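Local coordinates for SPCU (Pseudomonas aeruginosa, PDB 4AKX), which binds the phospholipase toxin ExoU and probably acts as its chaperone for export by the type III secretion system, at residues D18-R22 / V32-L36; G28-V32 / F42-L46; S70-V74 / L103-E109. One frame throughout, in Å; residues are numbered along the deposited sequence.

Contact 1 of 3, residues D18-R22 / V32-L36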
loop_
_atom_site.group_PDB
_atom_site.type_symbol
_atom_site.label_atom_id
_atom_site.label_comp_id
_atom_site.label_asym_id
_atom_site.label_seq_id
_atom_site.Cartn_x
_atom_site.Cartn_y
_atom_site.Cartn_z
ATOM N N ASP A 18 2.399 -9.824 29.982
ATOM C CA ASP A 18 3.539 -9.439 29.154
ATOM C C ASP A 18 3.097 -8.871 27.787
ATOM O O ASP A 18 2.124 -8.106 27.711
ATOM C CB ASP A 18 4.500 -10.623 28.992
ATOM C CG ASP A 18 5.175 -11.004 30.311
ATOM O OD1 ASP A 18 5.056 -10.228 31.290
ATOM O OD2 ASP A 18 5.824 -12.078 30.371
ATOM N N ALA A 19 3.797 -9.257 26.719
ATOM C CA ALA A 19 3.786 -8.484 25.472
ATOM C C ALA A 19 2.460 -8.499 24.677
ATOM O O ALA A 19 1.866 -7.419 24.389
ATOM C CB ALA A 19 4.951 -8.901 24.584
ATOM N N THR A 20 2.015 -9.722 24.319
ATOM C CA THR A 20 1.018 -9.888 23.275
ATOM C C THR A 20 -0.160 -10.680 23.800
ATOM O O THR A 20 0.004 -11.810 24.190
ATOM C CB THR A 20 1.621 -10.688 22.106
ATOM O OG1 THR A 20 2.757 -9.997 21.581
ATOM C CG2 THR A 20 0.613 -10.875 21.007
ATOM N N LEU A 21 -1.352 -10.098 23.800
ATOM C CA LEU A 21 -2.566 -10.888 23.998
ATOM C C LEU A 21 -3.297 -11.095 22.684
ATOM O O LEU A 21 -3.158 -10.312 21.729
ATOM C CB LEU A 21 -3.495 -10.258 25.020
ATOM C CG LEU A 21 -2.864 -9.929 26.371
ATOM C CD1 LEU A 21 -3.863 -9.224 27.283
ATOM C CD2 LEU A 21 -2.287 -11.173 27.045
ATOM N N ARG A 22 -4.058 -12.171 22.623
ATOM C CA ARG A 22 -4.712 -12.541 21.404
ATOM C C ARG A 22 -6.121 -12.915 21.734
ATOM O O ARG A 22 -6.360 -13.786 22.566
ATOM C CB ARG A 22 -4.022 -13.735 20.797
ATOM C CG ARG A 22 -2.776 -13.411 20.013
ATOM C CD ARG A 22 -2.488 -14.512 19.010
ATOM N NE ARG A 22 -1.636 -14.038 17.940
ATOM C CZ ARG A 22 -0.313 -14.068 18.010
ATOM N NH1 ARG A 22 0.277 -14.568 19.098
ATOM N NH2 ARG A 22 0.421 -13.585 17.009
ATOM N N VAL A 32 -4.907 -9.368 17.611
ATOM C CA VAL A 32 -3.656 -9.348 18.316
ATOM C C VAL A 32 -3.511 -7.975 18.941
ATOM O O VAL A 32 -3.601 -6.952 18.246
ATOM C CB VAL A 32 -2.474 -9.508 17.339
ATOM C CG1 VAL A 32 -1.172 -9.596 18.109
ATOM C CG2 VAL A 32 -2.641 -10.727 16.454
HETATM N N MSE A 33 -3.242 -7.929 20.234
HETATM C CA MSE A 33 -2.978 -6.652 20.853
HETATM C C MSE A 33 -1.693 -6.707 21.571
HETATM O O MSE A 33 -1.595 -7.362 22.607
HETATM C CB MSE A 33 -4.003 -6.306 21.888
HETATM C CG MSE A 33 -5.231 -7.187 21.847
HETATM SE SE MSE A 33 -6.112 -6.837 23.574
HETATM C CE MSE A 33 -5.785 -8.578 24.419
ATOM N N GLU A 34 -0.693 -5.998 21.039
ATOM C CA GLU A 34 0.554 -5.757 21.762
ATOM C C GLU A 34 0.328 -4.686 22.810
ATOM O O GLU A 34 -0.731 -4.105 22.874
ATOM C CB GLU A 34 1.684 -5.337 20.821
ATOM C CG GLU A 34 3.063 -5.688 21.389
ATOM C CD GLU A 34 4.138 -4.631 21.121
ATOM O OE1 GLU A 34 4.111 -4.010 20.031
ATOM O OE2 GLU A 34 5.032 -4.445 21.990
ATOM N N ARG A 35 1.318 -4.434 23.643
ATOM C CA ARG A 35 1.217 -3.338 24.580
ATOM C C ARG A 35 2.398 -2.384 24.438
ATOM O O ARG A 35 3.528 -2.809 24.188
ATOM C CB ARG A 35 1.074 -3.867 26.005
ATOM C CG ARG A 35 1.308 -2.841 27.104
ATOM C CD ARG A 35 0.261 -1.731 27.136
ATOM N NE ARG A 35 0.317 -0.976 28.393
ATOM C CZ ARG A 35 -0.555 -0.037 28.762
ATOM N NH1 ARG A 35 -1.559 0.306 27.967
ATOM N NH2 ARG A 35 -0.423 0.568 29.932
ATOM N N LEU A 36 2.116 -1.091 24.588
ATOM C CA LEU A 36 3.059 -0.029 24.229
ATOM C C LEU A 36 3.508 0.790 25.416
ATOM O O LEU A 36 3.521 0.304 26.552
ATOM C CB LEU A 36 2.453 0.902 23.172
ATOM C CG LEU A 36 2.354 0.280 21.789
ATOM C CD1 LEU A 36 1.820 1.278 20.777
ATOM C CD2 LEU A 36 3.709 -0.288 21.372
#

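Contact 2 of 3, residues G28-V32 / F42-L46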
loop_
_atom_site.group_PDB
_atom_site.type_symbol
_atom_site.label_atom_id
_atom_site.label_comp_id
_atom_site.label_asym_id
_atom_site.label_seq_id
_atom_site.Cartn_x
_atom_site.Cartn_y
_atom_site.Cartn_z
ATOM N N GLY A 28 -15.090 -14.489 12.943
ATOM C CA GLY A 28 -14.221 -13.471 12.321
ATOM C C GLY A 28 -12.788 -13.492 12.830
ATOM O O GLY A 28 -12.415 -14.366 13.615
ATOM N N PRO A 29 -11.981 -12.506 12.412
ATOM C CA PRO A 29 -10.534 -12.509 12.650
ATOM C C PRO A 29 -10.114 -12.509 14.123
ATOM O O PRO A 29 -10.764 -11.877 14.971
ATOM C CB PRO A 29 -10.079 -11.198 12.004
ATOM C CG PRO A 29 -11.265 -10.320 12.105
ATOM C CD PRO A 29 -12.411 -11.240 11.786
ATOM N N GLU A 30 -9.006 -13.199 14.398
ATOM C CA GLU A 30 -8.301 -13.065 15.656
ATOM C C GLU A 30 -7.789 -11.632 15.813
ATOM O O GLU A 30 -7.380 -11.025 14.840
ATOM C CB GLU A 30 -7.151 -14.022 15.658
ATOM C CG GLU A 30 -6.109 -13.781 16.723
ATOM C CD GLU A 30 -5.295 -15.041 16.986
ATOM O OE1 GLU A 30 -4.815 -15.658 16.017
ATOM O OE2 GLU A 30 -5.179 -15.454 18.157
ATOM N N LEU A 31 -7.827 -11.091 17.027
ATOM C CA LEU A 31 -7.297 -9.760 17.293
ATOM C C LEU A 31 -6.029 -9.806 18.166
ATOM O O LEU A 31 -6.066 -10.260 19.293
ATOM C CB LEU A 31 -8.362 -8.907 17.962
ATOM C CG LEU A 31 -8.059 -7.464 18.378
ATOM C CD1 LEU A 31 -7.606 -6.654 17.182
ATOM C CD2 LEU A 31 -9.288 -6.825 18.984
ATOM N N VAL A 32 -4.907 -9.368 17.611
ATOM C CA VAL A 32 -3.656 -9.348 18.316
ATOM C C VAL A 32 -3.511 -7.975 18.941
ATOM O O VAL A 32 -3.601 -6.952 18.246
ATOM C CB VAL A 32 -2.474 -9.508 17.339
ATOM C CG1 VAL A 32 -1.172 -9.596 18.109
ATOM C CG2 VAL A 32 -2.641 -10.727 16.454
ATOM N N PHE A 42 -3.947 -2.550 18.481
ATOM C CA PHE A 42 -4.766 -3.647 17.919
ATOM C C PHE A 42 -4.364 -3.852 16.487
ATOM O O PHE A 42 -4.103 -2.880 15.785
ATOM C CB PHE A 42 -6.286 -3.403 17.990
ATOM C CG PHE A 42 -6.801 -3.063 19.368
ATOM C CD1 PHE A 42 -6.067 -3.363 20.509
ATOM C CD2 PHE A 42 -8.040 -2.447 19.522
ATOM C CE1 PHE A 42 -6.527 -3.017 21.758
ATOM C CE2 PHE A 42 -8.502 -2.113 20.776
ATOM C CZ PHE A 42 -7.737 -2.395 21.890
ATOM N N VAL A 43 -4.379 -5.111 16.052
ATOM C CA VAL A 43 -3.857 -5.516 14.758
ATOM C C VAL A 43 -4.653 -6.712 14.252
ATOM O O VAL A 43 -4.998 -7.613 15.012
ATOM C CB VAL A 43 -2.404 -6.023 14.885
ATOM C CG1 VAL A 43 -1.932 -6.629 13.580
ATOM C CG2 VAL A 43 -1.470 -4.923 15.336
ATOM N N VAL A 44 -4.894 -6.755 12.957
ATOM C CA VAL A 44 -5.547 -7.894 12.349
ATOM C C VAL A 44 -4.731 -8.332 11.124
ATOM O O VAL A 44 -4.170 -7.513 10.396
ATOM C CB VAL A 44 -7.015 -7.569 12.035
ATOM C CG1 VAL A 44 -7.588 -8.511 10.995
ATOM C CG2 VAL A 44 -7.815 -7.667 13.308
ATOM N N GLU A 45 -4.608 -9.631 10.956
ATOM C CA GLU A 45 -3.693 -10.189 10.011
ATOM C C GLU A 45 -4.503 -10.554 8.772
ATOM O O GLU A 45 -5.625 -11.036 8.878
ATOM C CB GLU A 45 -3.037 -11.421 10.639
ATOM C CG GLU A 45 -2.087 -12.184 9.725
ATOM C CD GLU A 45 -2.661 -13.491 9.155
ATOM O OE1 GLU A 45 -3.638 -14.045 9.707
ATOM O OE2 GLU A 45 -2.107 -13.988 8.152
ATOM N N LEU A 46 -3.941 -10.313 7.597
ATOM C CA LEU A 46 -4.604 -10.660 6.365
ATOM C C LEU A 46 -3.826 -11.634 5.478
ATOM O O LEU A 46 -4.189 -11.826 4.327
ATOM C CB LEU A 46 -4.932 -9.394 5.591
ATOM C CG LEU A 46 -6.165 -8.605 6.064
ATOM C CD1 LEU A 46 -6.203 -7.204 5.466
ATOM C CD2 LEU A 46 -7.454 -9.352 5.725
HETATM O O HOH W 1 -5.876 -11.438 12.559
#

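Contact 3 of 3, residues S70-V74 / L103-E109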
loop_
_atom_site.group_PDB
_atom_site.type_symbol
_atom_site.label_atom_id
_atom_site.label_comp_id
_atom_site.label_asym_id
_atom_site.label_seq_id
_atom_site.Cartn_x
_atom_site.Cartn_y
_atom_site.Cartn_z
ATOM N N SER A 70 -13.526 5.381 4.978
ATOM C CA SER A 70 -14.564 4.960 5.898
ATOM C C SER A 70 -14.023 4.113 7.078
ATOM O O SER A 70 -14.770 3.844 8.037
ATOM C CB SER A 70 -15.616 4.164 5.149
ATOM O OG SER A 70 -15.210 2.811 5.035
ATOM N N LEU A 71 -12.752 3.681 7.004
ATOM C CA LEU A 71 -12.167 2.840 8.067
ATOM C C LEU A 71 -11.309 3.591 9.051
ATOM O O LEU A 71 -10.693 2.976 9.926
ATOM C CB LEU A 71 -11.357 1.683 7.499
ATOM C CG LEU A 71 -12.143 0.665 6.681
ATOM C CD1 LEU A 71 -11.227 -0.399 6.117
ATOM C CD2 LEU A 71 -13.267 0.029 7.480
ATOM N N ALA A 72 -11.230 4.912 8.907
ATOM C CA ALA A 72 -10.307 5.660 9.749
ATOM C C ALA A 72 -10.653 5.464 11.240
ATOM O O ALA A 72 -11.827 5.342 11.589
ATOM C CB ALA A 72 -10.305 7.121 9.365
ATOM N N PRO A 73 -9.637 5.418 12.120
ATOM C CA PRO A 73 -8.215 5.585 11.828
ATOM C C PRO A 73 -7.418 4.317 11.534
ATOM O O PRO A 73 -6.190 4.384 11.512
ATOM C CB PRO A 73 -7.679 6.202 13.103
ATOM C CG PRO A 73 -8.559 5.653 14.166
ATOM C CD PRO A 73 -9.924 5.611 13.555
ATOM N N VAL A 74 -8.081 3.187 11.285
ATOM C CA VAL A 74 -7.367 1.926 10.996
ATOM C C VAL A 74 -6.448 2.092 9.798
ATOM O O VAL A 74 -6.859 2.663 8.777
ATOM C CB VAL A 74 -8.346 0.820 10.601
ATOM C CG1 VAL A 74 -7.640 -0.231 9.755
ATOM C CG2 VAL A 74 -9.030 0.217 11.834
ATOM N N LEU A 103 -12.858 0.837 16.966
ATOM C CA LEU A 103 -11.642 0.295 16.374
ATOM C C LEU A 103 -11.885 -1.146 15.967
ATOM O O LEU A 103 -11.750 -1.506 14.806
ATOM C CB LEU A 103 -10.455 0.370 17.341
ATOM C CG LEU A 103 -9.903 1.754 17.693
ATOM C CD1 LEU A 103 -8.826 1.669 18.756
ATOM C CD2 LEU A 103 -9.381 2.474 16.453
ATOM N N HIS A 104 -12.312 -1.965 16.911
ATOM C CA HIS A 104 -12.454 -3.369 16.640
ATOM C C HIS A 104 -13.298 -3.596 15.414
ATOM O O HIS A 104 -12.879 -4.320 14.495
ATOM C CB HIS A 104 -13.030 -4.079 17.838
ATOM C CG HIS A 104 -12.861 -5.564 17.793
ATOM N ND1 HIS A 104 -13.149 -6.351 18.841
ATOM C CD2 HIS A 104 -12.419 -6.410 16.772
ATOM C CE1 HIS A 104 -12.900 -7.640 18.516
ATOM N NE2 HIS A 104 -12.445 -7.672 17.253
ATOM N N ASP A 105 -14.473 -2.949 15.354
ATOM C CA ASP A 105 -15.401 -3.153 14.228
ATOM C C ASP A 105 -14.852 -2.719 12.881
ATOM O O ASP A 105 -15.194 -3.295 11.836
ATOM C CB ASP A 105 -16.728 -2.451 14.468
ATOM C CG ASP A 105 -17.766 -3.374 15.067
ATOM O OD1 ASP A 105 -17.419 -4.537 15.403
ATOM O OD2 ASP A 105 -18.927 -2.933 15.214
ATOM N N ARG A 106 -14.036 -1.675 12.905
ATOM C CA ARG A 106 -13.488 -1.140 11.688
ATOM C C ARG A 106 -12.436 -2.088 11.189
ATOM O O ARG A 106 -12.349 -2.341 9.984
ATOM C CB ARG A 106 -12.921 0.248 11.922
ATOM C CG ARG A 106 -13.990 1.330 11.874
ATOM C CD ARG A 106 -13.700 2.432 12.864
ATOM N NE ARG A 106 -14.655 3.532 12.741
ATOM C CZ ARG A 106 -14.520 4.707 13.356
ATOM N NH1 ARG A 106 -13.466 4.939 14.137
ATOM N NH2 ARG A 106 -15.429 5.658 13.181
ATOM N N LEU A 107 -11.692 -2.688 12.122
ATOM C CA LEU A 107 -10.766 -3.743 11.768
ATOM C C LEU A 107 -11.493 -4.944 11.126
ATOM O O LEU A 107 -11.086 -5.417 10.077
ATOM C CB LEU A 107 -9.908 -4.173 12.964
ATOM C CG LEU A 107 -8.997 -3.155 13.662
ATOM C CD1 LEU A 107 -8.424 -3.719 14.951
ATOM C CD2 LEU A 107 -7.859 -2.687 12.774
ATOM N N ARG A 108 -12.592 -5.407 11.718
ATOM C CA ARG A 108 -13.312 -6.560 11.139
ATOM C C ARG A 108 -13.923 -6.212 9.764
ATOM O O ARG A 108 -13.913 -7.023 8.835
ATOM C CB ARG A 108 -14.359 -7.119 12.114
ATOM C CG ARG A 108 -13.835 -7.317 13.544
ATOM C CD ARG A 108 -14.928 -7.446 14.620
ATOM N NE ARG A 108 -15.997 -8.409 14.292
ATOM C CZ ARG A 108 -15.948 -9.709 14.570
ATOM N NH1 ARG A 108 -14.886 -10.227 15.190
ATOM N NH2 ARG A 108 -16.949 -10.503 14.211
ATOM N N GLU A 109 -14.381 -4.973 9.622
ATOM C CA GLU A 109 -14.954 -4.507 8.367
ATOM C C GLU A 109 -13.879 -4.480 7.289
ATOM O O GLU A 109 -14.117 -4.887 6.140
ATOM C CB GLU A 109 -15.557 -3.121 8.557
ATOM C CG GLU A 109 -16.277 -2.572 7.341
ATOM C CD GLU A 109 -16.593 -1.081 7.465
ATOM O OE1 GLU A 109 -16.810 -0.599 8.610
ATOM O OE2 GLU A 109 -16.629 -0.391 6.413
#

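Contact 1 of 3, residues D18-R22 / V32-L36
Two methyl groups, V32 CG1 and T20 CG2, lie over the same face of the R22 guanidinium. The three side chains share one face of the sheet. R22 and V32 are a non-hydrogen-bonded antiparallel pair, and their side chains run alongside each other. R22 NE is 3.8 Å from V32 CG2. The other branch, V32 CG1, stands anti to the backbone N (chi1 -175°), which carries it toward the threonine. T20 CG2 comes to V32 CG1 at a slant, at 3.6 Å. The strands belong to the beta hairpin 20-25/31-35 of an antiparallel sheet, with 20-25 outermost in this chain. L21 and M33 form the hydrogen-bonded pair next to R22 and V32. M33 N donates to L21 O at 2.8 Å, almost straight at 178°. L21 N returns the bond to M33 O at 3.0 Å. On the other sheet face the side chain of M33, a selenomethionine, lies beside L21, though the position of its end is doubtful. W40 of strand 39-48 packs against both residues. Toward the hairpin's open end, E34 CA makes a CA-H...O contact of 3.4 Å with A19 O. Backbone hydrogen bonds link R22 to the ExoU chain.

Contact 2 of 3, residues G28-V32 / F42-L46
V32 and V43 pair across the beta hairpin formed by strands 31-35 and 39-48, in the middle of the antiparallel sheet. They are a hydrogen-bonded antiparallel pair. V32 N donates to V43 O at 3.1 Å, in the carbonyl plane. The return bond, V43 N to V32 O, is bent to 124° and weak. The two valine side chains share one sheet face, with V32 CB 4.3 Å from V43 CB. L31 points to the other face. Its CG stands anti to the backbone N (chi1 179°), and the CD1 branch reaches the facing strand. There L31 CD1 lies 3.6 Å from F42 CB, crossing that side chain at a slant, and 4.0 Å from V44 CG2. V44 uses its other branch for the proline, with V44 CG1 3.8 Å from P29 CB. Helix 97-118 covers this face: H104 touches L31, and H111 touches P29 and V44. The carboxylate of E30 turns to the ExoU chain, where S38 hydrogen-bonds to it. Beyond the V32-V43 pair the backbones separate, and a water spans the gap. It donates to E30 O at 2.8 Å and accepts from E45 N at 2.7 Å.

Contact 3 of 3, residues S70-V74 / L103-E109
V74 and L107, both buried, form the close-packed part of this contact. Their side chains cross at a slant, with V74 CG2 3.3 Å from L107 CD2. L107 starts away from the loop, but its CD2 branch comes back to the valine. The same V74 CG2 lies 3.9 Å from R106 CB, so one methyl sits against two consecutive helix residues. Buried L71 sends CD2 against the E109 carboxylate, 3.5 Å from E109 CD. E109 CG stands anti to the backbone N (chi1 -176°) and the chain runs on extended, which brings the carboxylate to the leucine.

The solvent side is the rim of S70, A72, P73 and R106, where S70 and P73 are exposed. R106 bends at chi2 (145°) and lays one face of its guanidinium against A72 O. R106 NH1 is 3.1 Å from A72 O, but the oxygen stands above the plane, toward the rim, and the angle is too poor for a hydrogen bond. P73 crosses R106 at about a right angle, and P73 CG touches L103 CD2 at 4.0 Å. The peptide before P73 is cis, and V74 N donates to L71 O at 3.0 Å. This makes L71-V74 a type VI beta turn, with the proline at its third position. R113, farther along the helix, forms a salt bridge with E109 and a hydrogen bond with S70 OG.

The loop 70-74 follows helix 55-63 and leads into strand 75-78, and here it lies against helix 97-118. L86 of strand 83-91 touches both V74 and L107, while L107 also reaches L31, F42 and V44 on strands 31-35 and 39-48.

How the contacts relate
Contacts 1 and 2 overlap along the chain; contact 3 follows both. Contacts 1 and 2 share V32 and strand 31-35, which pairs with 20-25 on one side and 39-48 on the other. Together they join three successive strands of one antiparallel sheet. Their centres lie about 12 Å apart. Contact 3 sets a loop against helix 97-118. Its centre is about 11 Å from the centre of contact 2, and the two touch through side chains of the helix. Contact 1 lies about 18 Å from contact 3, centre to centre, and does not touch it. The helix covers one face of the sheet at contact 2. ExoU lies near all three contacts, with backbone bonds to the outer strand at contact 1.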